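Local coordinates for protein alternansucrase (Leuconostoc mesenteroides, PDB 6HVG) that belongs to glycoside hydrolase family 70, carries a calcium ion, and combines a TIM-barrel-type domain with repeats of the choline-binding kind, at residues V1188-V1193 with N1268-I1273; K396-S401 with V1279-Q1284. All coordinates share one frame; numbering follows the deposited sequence.

Contact 1 of 2, residues V1188-V1193 with N1268-I1273; sequences VNLLYV and NQYFNI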
ATOM      1  N   VAL A1188       5.234 -20.163   9.332  1.00 49.15           N
ATOM      2  CA  VAL A1188       6.514 -19.965   9.977  1.00 47.49           C
ATOM      3  C   VAL A1188       7.474 -21.075   9.572  1.00 48.19           C
ATOM      4  O   VAL A1188       7.130 -22.255   9.639  1.00 53.17           O
ATOM      5  CB  VAL A1188       6.338 -19.925  11.495  1.00 48.08           C
ATOM      6  CG1 VAL A1188       7.660 -19.663  12.199  1.00 51.26           C
ATOM      7  CG2 VAL A1188       5.339 -18.842  11.865  1.00 50.05           C
ATOM      8  N   ASN A1189       8.675 -20.688   9.144  1.00 45.96           N
ATOM      9  CA  ASN A1189       9.713 -21.614   8.711  1.00 46.10           C
ATOM     10  C   ASN A1189       9.224 -22.729   7.790  1.00 45.52           C
ATOM     11  O   ASN A1189       9.645 -23.865   7.940  1.00 47.93           O
ATOM     12  CB  ASN A1189      10.423 -22.199   9.918  1.00 47.10           C
ATOM     13  CG  ASN A1189      11.126 -21.137  10.749  1.00 49.55           C
ATOM     14  OD1 ASN A1189      11.942 -20.384  10.259  1.00 56.60           O
ATOM     15  ND2 ASN A1189      10.836 -21.104  12.018  1.00 52.25           N
ATOM     16  N   LEU A1190       8.356 -22.393   6.834  1.00 43.76           N
ATOM     17  CA  LEU A1190       7.838 -23.365   5.847  1.00 47.27           C
ATOM     18  C   LEU A1190       8.612 -23.329   4.533  1.00 46.88           C
ATOM     19  O   LEU A1190       9.147 -22.293   4.148  1.00 50.48           O
ATOM     20  CB  LEU A1190       6.366 -23.104   5.511  1.00 46.70           C
ATOM     21  CG  LEU A1190       5.390 -23.044   6.687  1.00 48.39           C
ATOM     22  CD1 LEU A1190       3.976 -22.888   6.154  1.00 49.76           C
ATOM     23  CD2 LEU A1190       5.489 -24.271   7.560  1.00 50.55           C
ATOM     24  N   LEU A1191       8.663 -24.461   3.847  1.00 45.56           N
ATOM     25  CA  LEU A1191       9.344 -24.522   2.569  1.00 46.85           C
ATOM     26  C   LEU A1191       8.414 -23.958   1.506  1.00 47.29           C
ATOM     27  O   LEU A1191       7.202 -24.212   1.493  1.00 44.22           O
ATOM     28  CB  LEU A1191       9.810 -25.948   2.218  1.00 46.77           C
ATOM     29  CG  LEU A1191      10.809 -26.647   3.154  1.00 45.99           C
ATOM     30  CD1 LEU A1191      11.589 -27.726   2.407  1.00 47.27           C
ATOM     31  CD2 LEU A1191      11.785 -25.700   3.820  1.00 45.13           C
ATOM     32  N   TYR A1192       9.011 -23.181   0.610  1.00 48.47           N
ATOM     33  CA  TYR A1192       8.265 -22.391  -0.361  1.00 47.26           C
ATOM     34  C   TYR A1192       9.072 -22.339  -1.633  1.00 45.93           C
ATOM     35  O   TYR A1192      10.300 -22.311  -1.577  1.00 43.55           O
ATOM     36  CB  TYR A1192       8.082 -20.976   0.175  1.00 46.06           C
ATOM     37  CG  TYR A1192       7.017 -20.165  -0.498  1.00 44.57           C
ATOM     38  CD1 TYR A1192       5.701 -20.284  -0.123  1.00 45.39           C
ATOM     39  CD2 TYR A1192       7.337 -19.233  -1.454  1.00 44.55           C
ATOM     40  CE1 TYR A1192       4.714 -19.522  -0.720  1.00 47.23           C
ATOM     41  CE2 TYR A1192       6.367 -18.470  -2.057  1.00 45.32           C
ATOM     42  CZ  TYR A1192       5.056 -18.615  -1.687  1.00 46.97           C
ATOM     43  OH  TYR A1192       4.081 -17.853  -2.303  1.00 49.09           O
ATOM     44  N   VAL A1193       8.377 -22.355  -2.767  1.00 45.88           N
ATOM     45  CA  VAL A1193       9.013 -22.195  -4.063  1.00 44.52           C
ATOM     46  C   VAL A1193       8.921 -20.729  -4.422  1.00 45.42           C
ATOM     47  O   VAL A1193       7.840 -20.201  -4.596  1.00 44.84           O
ATOM     48  CB  VAL A1193       8.308 -23.012  -5.150  1.00 43.41           C
ATOM     49  CG1 VAL A1193       8.852 -22.662  -6.521  1.00 45.57           C
ATOM     50  CG2 VAL A1193       8.502 -24.490  -4.899  1.00 44.57           C
ATOM     51  N   ASN A1268       6.075 -34.985   9.397  1.00 48.46           N
ATOM     52  CA  ASN A1268       6.386 -33.599   9.025  1.00 47.06           C
ATOM     53  C   ASN A1268       7.660 -33.435   8.199  1.00 49.60           C
ATOM     54  O   ASN A1268       8.155 -32.346   8.070  1.00 52.42           O
ATOM     55  CB  ASN A1268       6.397 -32.704  10.244  1.00 46.23           C
ATOM     56  CG  ASN A1268       5.033 -32.626  10.911  1.00 50.93           C
ATOM     57  OD1 ASN A1268       4.062 -32.132  10.325  1.00 50.59           O
ATOM     58  ND2 ASN A1268       4.968 -33.069  12.164  1.00 55.14           N
ATOM     59  N   GLN A1269       8.139 -34.516   7.591  1.00 51.26           N
ATOM     60  CA  GLN A1269       9.289 -34.479   6.714  1.00 50.15           C
ATOM     61  C   GLN A1269       8.827 -34.212   5.288  1.00 48.37           C
ATOM     62  O   GLN A1269       7.774 -34.690   4.872  1.00 45.26           O
ATOM     63  CB  GLN A1269      10.037 -35.811   6.785  1.00 55.60           C
ATOM     64  CG  GLN A1269      11.344 -35.837   6.010  1.00 57.10           C
ATOM     65  CD  GLN A1269      12.052 -37.157   6.133  1.00 55.12           C
ATOM     66  OE1 GLN A1269      11.573 -38.067   6.795  1.00 54.62           O
ATOM     67  NE2 GLN A1269      13.194 -37.275   5.474  1.00 54.73           N
ATOM     68  N   TYR A1270       9.612 -33.434   4.544  1.00 47.48           N
ATOM     69  CA  TYR A1270       9.247 -33.076   3.177  1.00 46.90           C
ATOM     70  C   TYR A1270       9.816 -34.112   2.229  1.00 45.00           C
ATOM     71  O   TYR A1270      10.890 -34.641   2.463  1.00 51.00           O
ATOM     72  CB  TYR A1270       9.771 -31.683   2.818  1.00 47.38           C
ATOM     73  CG  TYR A1270       9.013 -30.496   3.438  1.00 48.16           C
ATOM     74  CD1 TYR A1270       9.360 -29.994   4.687  1.00 47.54           C
ATOM     75  CD2 TYR A1270       7.974 -29.859   2.763  1.00 47.15           C
ATOM     76  CE1 TYR A1270       8.699 -28.914   5.243  1.00 43.43           C
ATOM     77  CE2 TYR A1270       7.307 -28.781   3.325  1.00 44.60           C
ATOM     78  CZ  TYR A1270       7.691 -28.315   4.554  1.00 43.21           C
ATOM     79  OH  TYR A1270       7.024 -27.268   5.119  1.00 48.33           O
ATOM     80  N   PHE A1271       9.115 -34.411   1.153  1.00 43.47           N
ATOM     81  CA  PHE A1271       9.638 -35.398   0.206  1.00 47.93           C
ATOM     82  C   PHE A1271      10.845 -34.835  -0.529  1.00 49.02           C
ATOM     83  O   PHE A1271      10.883 -33.650  -0.859  1.00 52.61           O
ATOM     84  CB  PHE A1271       8.546 -35.860  -0.784  1.00 49.71           C
ATOM     85  CG  PHE A1271       7.307 -36.392  -0.103  1.00 48.36           C
ATOM     86  CD1 PHE A1271       7.396 -37.508   0.714  1.00 46.84           C
ATOM     87  CD2 PHE A1271       6.089 -35.747  -0.224  1.00 47.08           C
ATOM     88  CE1 PHE A1271       6.293 -37.981   1.374  1.00 48.20           C
ATOM     89  CE2 PHE A1271       4.970 -36.230   0.432  1.00 46.52           C
ATOM     90  CZ  PHE A1271       5.070 -37.341   1.229  1.00 46.86           C
ATOM     91  N   ASN A1272      11.835 -35.684  -0.774  1.00 50.63           N
ATOM     92  CA  ASN A1272      13.020 -35.284  -1.523  1.00 53.32           C
ATOM     93  C   ASN A1272      13.648 -36.435  -2.300  1.00 56.85           C
ATOM     94  O   ASN A1272      13.603 -37.586  -1.859  1.00 57.42           O
ATOM     95  CB  ASN A1272      14.058 -34.652  -0.583  1.00 55.40           C
ATOM     96  CG  ASN A1272      15.017 -33.723  -1.318  1.00 56.76           C
ATOM     97  OD1 ASN A1272      16.023 -34.160  -1.853  1.00 57.29           O
ATOM     98  ND2 ASN A1272      14.687 -32.442  -1.369  1.00 59.95           N
ATOM     99  N   ILE A1273      14.259 -36.106  -3.440  1.00 58.82           N
ATOM    100  CA  ILE A1273      14.857 -37.109  -4.342  1.00 61.98           C
ATOM    101  C   ILE A1273      16.234 -36.713  -4.906  1.00 65.42           C
ATOM    102  O   ILE A1273      16.699 -37.302  -5.872  1.00 65.08           O
ATOM    103  CB  ILE A1273      13.930 -37.362  -5.539  1.00 61.14           C
ATOM    104  CG1 ILE A1273      13.469 -36.025  -6.111  1.00 61.95           C
ATOM    105  CG2 ILE A1273      12.744 -38.228  -5.131  1.00 59.76           C
ATOM    106  CD1 ILE A1273      13.292 -36.029  -7.599  1.00 64.76           C
TER
HETATM  107  O   HOH W   1       5.808 -25.806   2.950  1.00 50.00           O

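Contact 2 of 2, residues K396-S401 with V1279-Q1284; sequences KSYDKS and VFLPLQ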
ATOM      1  N   LYS A 396       9.399 -45.075 -11.658  1.00 64.37           N
ATOM      2  CA  LYS A 396      10.427 -45.794 -12.411  1.00 66.02           C
ATOM      3  C   LYS A 396      11.765 -45.684 -11.715  1.00 62.66           C
ATOM      4  O   LYS A 396      12.568 -46.604 -11.748  1.00 61.17           O
ATOM      5  CB  LYS A 396      10.555 -45.201 -13.827  1.00 67.97           C
ATOM      6  CG  LYS A 396      11.599 -45.851 -14.734  1.00 68.54           C
ATOM      7  CD  LYS A 396      11.205 -47.254 -15.150  1.00 70.78           C
ATOM      8  CE  LYS A 396      12.278 -47.895 -16.018  1.00 72.71           C
ATOM      9  NZ  LYS A 396      11.970 -49.328 -16.296  1.00 72.06           N
ATOM     10  N   SER A 397      11.984 -44.533 -11.098  1.00 62.11           N
ATOM     11  CA  SER A 397      13.252 -44.180 -10.516  1.00 64.26           C
ATOM     12  C   SER A 397      12.977 -43.200  -9.378  1.00 65.69           C
ATOM     13  O   SER A 397      11.979 -42.456  -9.419  1.00 65.37           O
ATOM     14  CB  SER A 397      14.106 -43.512 -11.592  1.00 66.68           C
ATOM     15  OG  SER A 397      15.444 -43.375 -11.196  1.00 74.44           O
ATOM     16  N   TYR A 398      13.858 -43.190  -8.374  1.00 64.07           N
ATOM     17  CA  TYR A 398      13.729 -42.263  -7.239  1.00 60.81           C
ATOM     18  C   TYR A 398      14.758 -41.130  -7.330  1.00 60.35           C
ATOM     19  O   TYR A 398      15.667 -41.030  -6.503  1.00 60.52           O
ATOM     20  CB  TYR A 398      13.869 -43.015  -5.913  1.00 59.84           C
ATOM     21  CG  TYR A 398      13.132 -44.340  -5.861  1.00 59.48           C
ATOM     22  CD1 TYR A 398      11.867 -44.482  -6.421  1.00 61.09           C
ATOM     23  CD2 TYR A 398      13.684 -45.442  -5.216  1.00 60.36           C
ATOM     24  CE1 TYR A 398      11.182 -45.693  -6.364  1.00 62.40           C
ATOM     25  CE2 TYR A 398      13.002 -46.655  -5.144  1.00 62.03           C
ATOM     26  CZ  TYR A 398      11.751 -46.779  -5.732  1.00 61.95           C
ATOM     27  OH  TYR A 398      11.062 -47.972  -5.702  1.00 55.41           O
ATOM     28  N   ASP A 399      14.603 -40.272  -8.338  1.00 61.61           N
ATOM     29  CA  ASP A 399      15.584 -39.214  -8.618  1.00 67.07           C
ATOM     30  C   ASP A 399      15.027 -38.173  -9.595  1.00 67.51           C
ATOM     31  O   ASP A 399      13.880 -38.269 -10.024  1.00 64.65           O
ATOM     32  CB  ASP A 399      16.905 -39.814  -9.154  1.00 71.18           C
ATOM     33  CG  ASP A 399      16.701 -40.712 -10.369  1.00 72.43           C
ATOM     34  OD1 ASP A 399      15.704 -40.520 -11.104  1.00 73.66           O
ATOM     35  OD2 ASP A 399      17.537 -41.624 -10.570  1.00 69.84           O
ATOM     36  N   LYS A 400      15.844 -37.177  -9.936  1.00 68.88           N
ATOM     37  CA  LYS A 400      15.402 -36.063 -10.767  1.00 68.82           C
ATOM     38  C   LYS A 400      14.968 -36.472 -12.177  1.00 68.52           C
ATOM     39  O   LYS A 400      14.218 -35.732 -12.816  1.00 64.44           O
ATOM     40  CB  LYS A 400      16.493 -34.999 -10.840  1.00 75.01           C
ATOM     41  CG  LYS A 400      16.805 -34.373  -9.488  1.00 79.39           C
ATOM     42  CD  LYS A 400      17.697 -33.139  -9.562  1.00 81.95           C
ATOM     43  CE  LYS A 400      17.934 -32.575  -8.163  1.00 80.60           C
ATOM     44  NZ  LYS A 400      18.467 -31.191  -8.137  1.00 78.68           N
ATOM     45  N   SER A 401      15.406 -37.640 -12.656  1.00 70.85           N
ATOM     46  CA  SER A 401      14.958 -38.145 -13.969  1.00 75.52           C
ATOM     47  C   SER A 401      13.459 -38.349 -14.011  1.00 73.58           C
ATOM     48  O   SER A 401      12.778 -37.842 -14.901  1.00 76.22           O
ATOM     49  CB  SER A 401      15.617 -39.476 -14.313  1.00 78.94           C
ATOM     50  OG  SER A 401      16.994 -39.301 -14.549  1.00 85.46           O
ATOM     51  N   VAL A1279      16.676 -40.255   0.169  1.00 62.42           N
ATOM     52  CA  VAL A1279      15.390 -40.198  -0.504  1.00 57.35           C
ATOM     53  C   VAL A1279      14.273 -40.319   0.519  1.00 54.07           C
ATOM     54  O   VAL A1279      14.364 -41.102   1.444  1.00 56.93           O
ATOM     55  CB  VAL A1279      15.272 -41.304  -1.584  1.00 58.21           C
ATOM     56  CG1 VAL A1279      13.826 -41.569  -2.000  1.00 58.94           C
ATOM     57  CG2 VAL A1279      16.071 -40.892  -2.806  1.00 61.24           C
ATOM     58  N   PHE A1280      13.225 -39.531   0.347  1.00 50.93           N
ATOM     59  CA  PHE A1280      12.003 -39.698   1.116  1.00 51.10           C
ATOM     60  C   PHE A1280      10.840 -39.542   0.154  1.00 52.05           C
ATOM     61  O   PHE A1280      10.655 -38.466  -0.421  1.00 56.48           O
ATOM     62  CB  PHE A1280      11.918 -38.676   2.241  1.00 48.31           C
ATOM     63  CG  PHE A1280      10.742 -38.867   3.155  1.00 50.73           C
ATOM     64  CD1 PHE A1280      10.685 -39.953   4.017  1.00 52.16           C
ATOM     65  CD2 PHE A1280       9.692 -37.961   3.172  1.00 52.76           C
ATOM     66  CE1 PHE A1280       9.597 -40.146   4.862  1.00 51.37           C
ATOM     67  CE2 PHE A1280       8.603 -38.140   4.023  1.00 52.03           C
ATOM     68  CZ  PHE A1280       8.561 -39.233   4.876  1.00 50.79           C
ATOM     69  N   LEU A1281      10.085 -40.621  -0.047  1.00 48.01           N
ATOM     70  CA  LEU A1281       8.899 -40.596  -0.896  1.00 46.29           C
ATOM     71  C   LEU A1281       7.753 -41.311  -0.208  1.00 46.31           C
ATOM     72  O   LEU A1281       7.975 -42.048   0.748  1.00 47.66           O
ATOM     73  CB  LEU A1281       9.178 -41.285  -2.215  1.00 46.51           C
ATOM     74  CG  LEU A1281      10.031 -40.521  -3.202  1.00 49.23           C
ATOM     75  CD1 LEU A1281      10.646 -41.505  -4.198  1.00 52.03           C
ATOM     76  CD2 LEU A1281       9.227 -39.439  -3.904  1.00 47.17           C
ATOM     77  N   PRO A1282       6.517 -41.100  -0.687  1.00 46.29           N
ATOM     78  CA  PRO A1282       5.433 -41.924  -0.207  1.00 46.29           C
ATOM     79  C   PRO A1282       5.721 -43.363  -0.575  1.00 45.40           C
ATOM     80  O   PRO A1282       6.321 -43.599  -1.609  1.00 47.54           O
ATOM     81  CB  PRO A1282       4.217 -41.409  -0.981  1.00 47.19           C
ATOM     82  CG  PRO A1282       4.585 -40.058  -1.462  1.00 48.23           C
ATOM     83  CD  PRO A1282       6.062 -40.119  -1.685  1.00 48.73           C
ATOM     84  N   LEU A1283       5.310 -44.311   0.257  1.00 43.65           N
ATOM     85  CA  LEU A1283       5.660 -45.713   0.021  1.00 42.66           C
ATOM     86  C   LEU A1283       5.001 -46.293  -1.230  1.00 44.46           C
ATOM     87  O   LEU A1283       5.553 -47.199  -1.821  1.00 46.32           O
ATOM     88  CB  LEU A1283       5.340 -46.560   1.258  1.00 42.99           C
ATOM     89  CG  LEU A1283       6.148 -46.269   2.541  1.00 42.20           C
ATOM     90  CD1 LEU A1283       5.515 -46.987   3.713  1.00 42.64           C
ATOM     91  CD2 LEU A1283       7.587 -46.663   2.424  1.00 42.04           C
ATOM     92  N   GLN A1284       3.838 -45.780  -1.643  1.00 46.75           N
ATOM     93  CA  GLN A1284       3.158 -46.259  -2.860  1.00 50.21           C
ATOM     94  C   GLN A1284       4.087 -46.114  -4.055  1.00 52.99           C
ATOM     95  O   GLN A1284       4.082 -46.959  -4.972  1.00 55.13           O
ATOM     96  CB  GLN A1284       1.913 -45.420  -3.218  1.00 53.51           C
ATOM     97  CG  GLN A1284       0.848 -45.284  -2.168  1.00 52.34           C
ATOM     98  CD  GLN A1284       1.185 -44.269  -1.125  1.00 50.21           C
ATOM     99  OE1 GLN A1284       2.351 -44.127  -0.721  1.00 46.67           O
ATOM    100  NE2 GLN A1284       0.158 -43.569  -0.650  1.00 52.08           N
TER

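Contact 1 of 2, residues V1188-V1193 with N1268-I1273
Leu1191 and Tyr1270 carry this buried contact, the aliphatic chain of one lying across a face of the other's ring. Followed outward, Leu1191 CB sits 3.9 Å from Tyr1270 CZ, at the phenolic end. Its CG then stands 3.8 Å from the ring centroid of Tyr1270, 13° off the normal, which meets the definition of a CH-pi contact. Beyond it, Leu1191 CD1 reaches the inner end of the ring, 3.9 Å from Tyr1270 CG. The torsion explains this course: with CG of Leu1191 anti to its own carbonyl carbon (chi1 -61°), the branch point is carried over the ring centre. The tyrosine's polar end reaches the strand's backbone, where Tyr1270 OH donates to a water at 2.9 Å; that same water donates to Leu1191 O at 2.6 Å, so it bridges hydroxyl and carbonyl beside the apolar ring-on-leucine packing. Leu1190 adds a marginal approach, its CD2 lying 4.2 Å from Tyr1270 OH. Leu1191 also touches Val1169 and Thr1171 of the adjoining strand. Tyr1270 thus packs a loop on strand 1190-1197, an outermost strand of a six-stranded antiparallel sheet, just past a G1 beta bulge that sets Asn1189 and Leu1190 opposite the single residue Ala1172.

Contact 2 of 2, residues K396-S401 with V1279-Q1284
Tyr398 meets Val1279 and Leu1281 mainly through the base of its side chain. Tyr398 directs its CB toward 1279-1284, and this atom lies 4.2 Å from Val1279 CG1 and 4.0 Å from Leu1281 CD1, so it is approached by two methyls. With CG anti to the carbonyl carbon, chi1 at -43°, the ring swings off and its hydroxyl end comes to lie farther from 1279-1284 than CB does. Accordingly the ring takes part through its near side: Tyr398 CD1 is 3.9 Å from Leu1281 CD1, an oblique approach of the methyl. Val1279 divides its branches. CG1 is anti to the backbone N (chi1 162°) and faces Tyr398 CB, whereas CG2 turns to the backbone, 3.7 Å from Tyr398 O. This is apolar packing between two irregular loops, one following helix 390-393 and the other in the long connection between strands 1248-1252 and 1291-1292 of the family 70 region; it joins parts of the chain almost 900 residues apart. Within 396-401, Asp399, whose CB is directed away from the partner loop, links its neighbours. Ser397 OG donates to Asp399 OD2 at 2.8 Å, coming from above the carboxylate plane, 42° out of it. The other oxygen, Asp399 OD1, receives a weak bond from Ser401 N at 3.3 Å, in the manner of an Asx turn. On the partner loop, Leu1281 O accepts a hydrogen bond from Tyr1309 OH.

Contacts 1 and 2 share one loop, the connection between strands 1248-1252 and 1291-1292, and both segments of contact 1 fall, in sequence, between those of contact 2. Their centres lie about 16 Å apart, at about 30 and 43 Å from the chain's centre. Burial differs as well: all three touching residues of contact 1 are buried, against one of three in contact 2. Contact 1 joins loop to sheet and combines a ring face with a water bridge, whereas contact 2 joins loop to loop by methyl packing. Asn1272 O and Phe1280 N, 3.0 Å apart in a probable hydrogen bond, connect 1268-1273 with 1279-1284, and Ile1273 also packs against the backbone of Asp399.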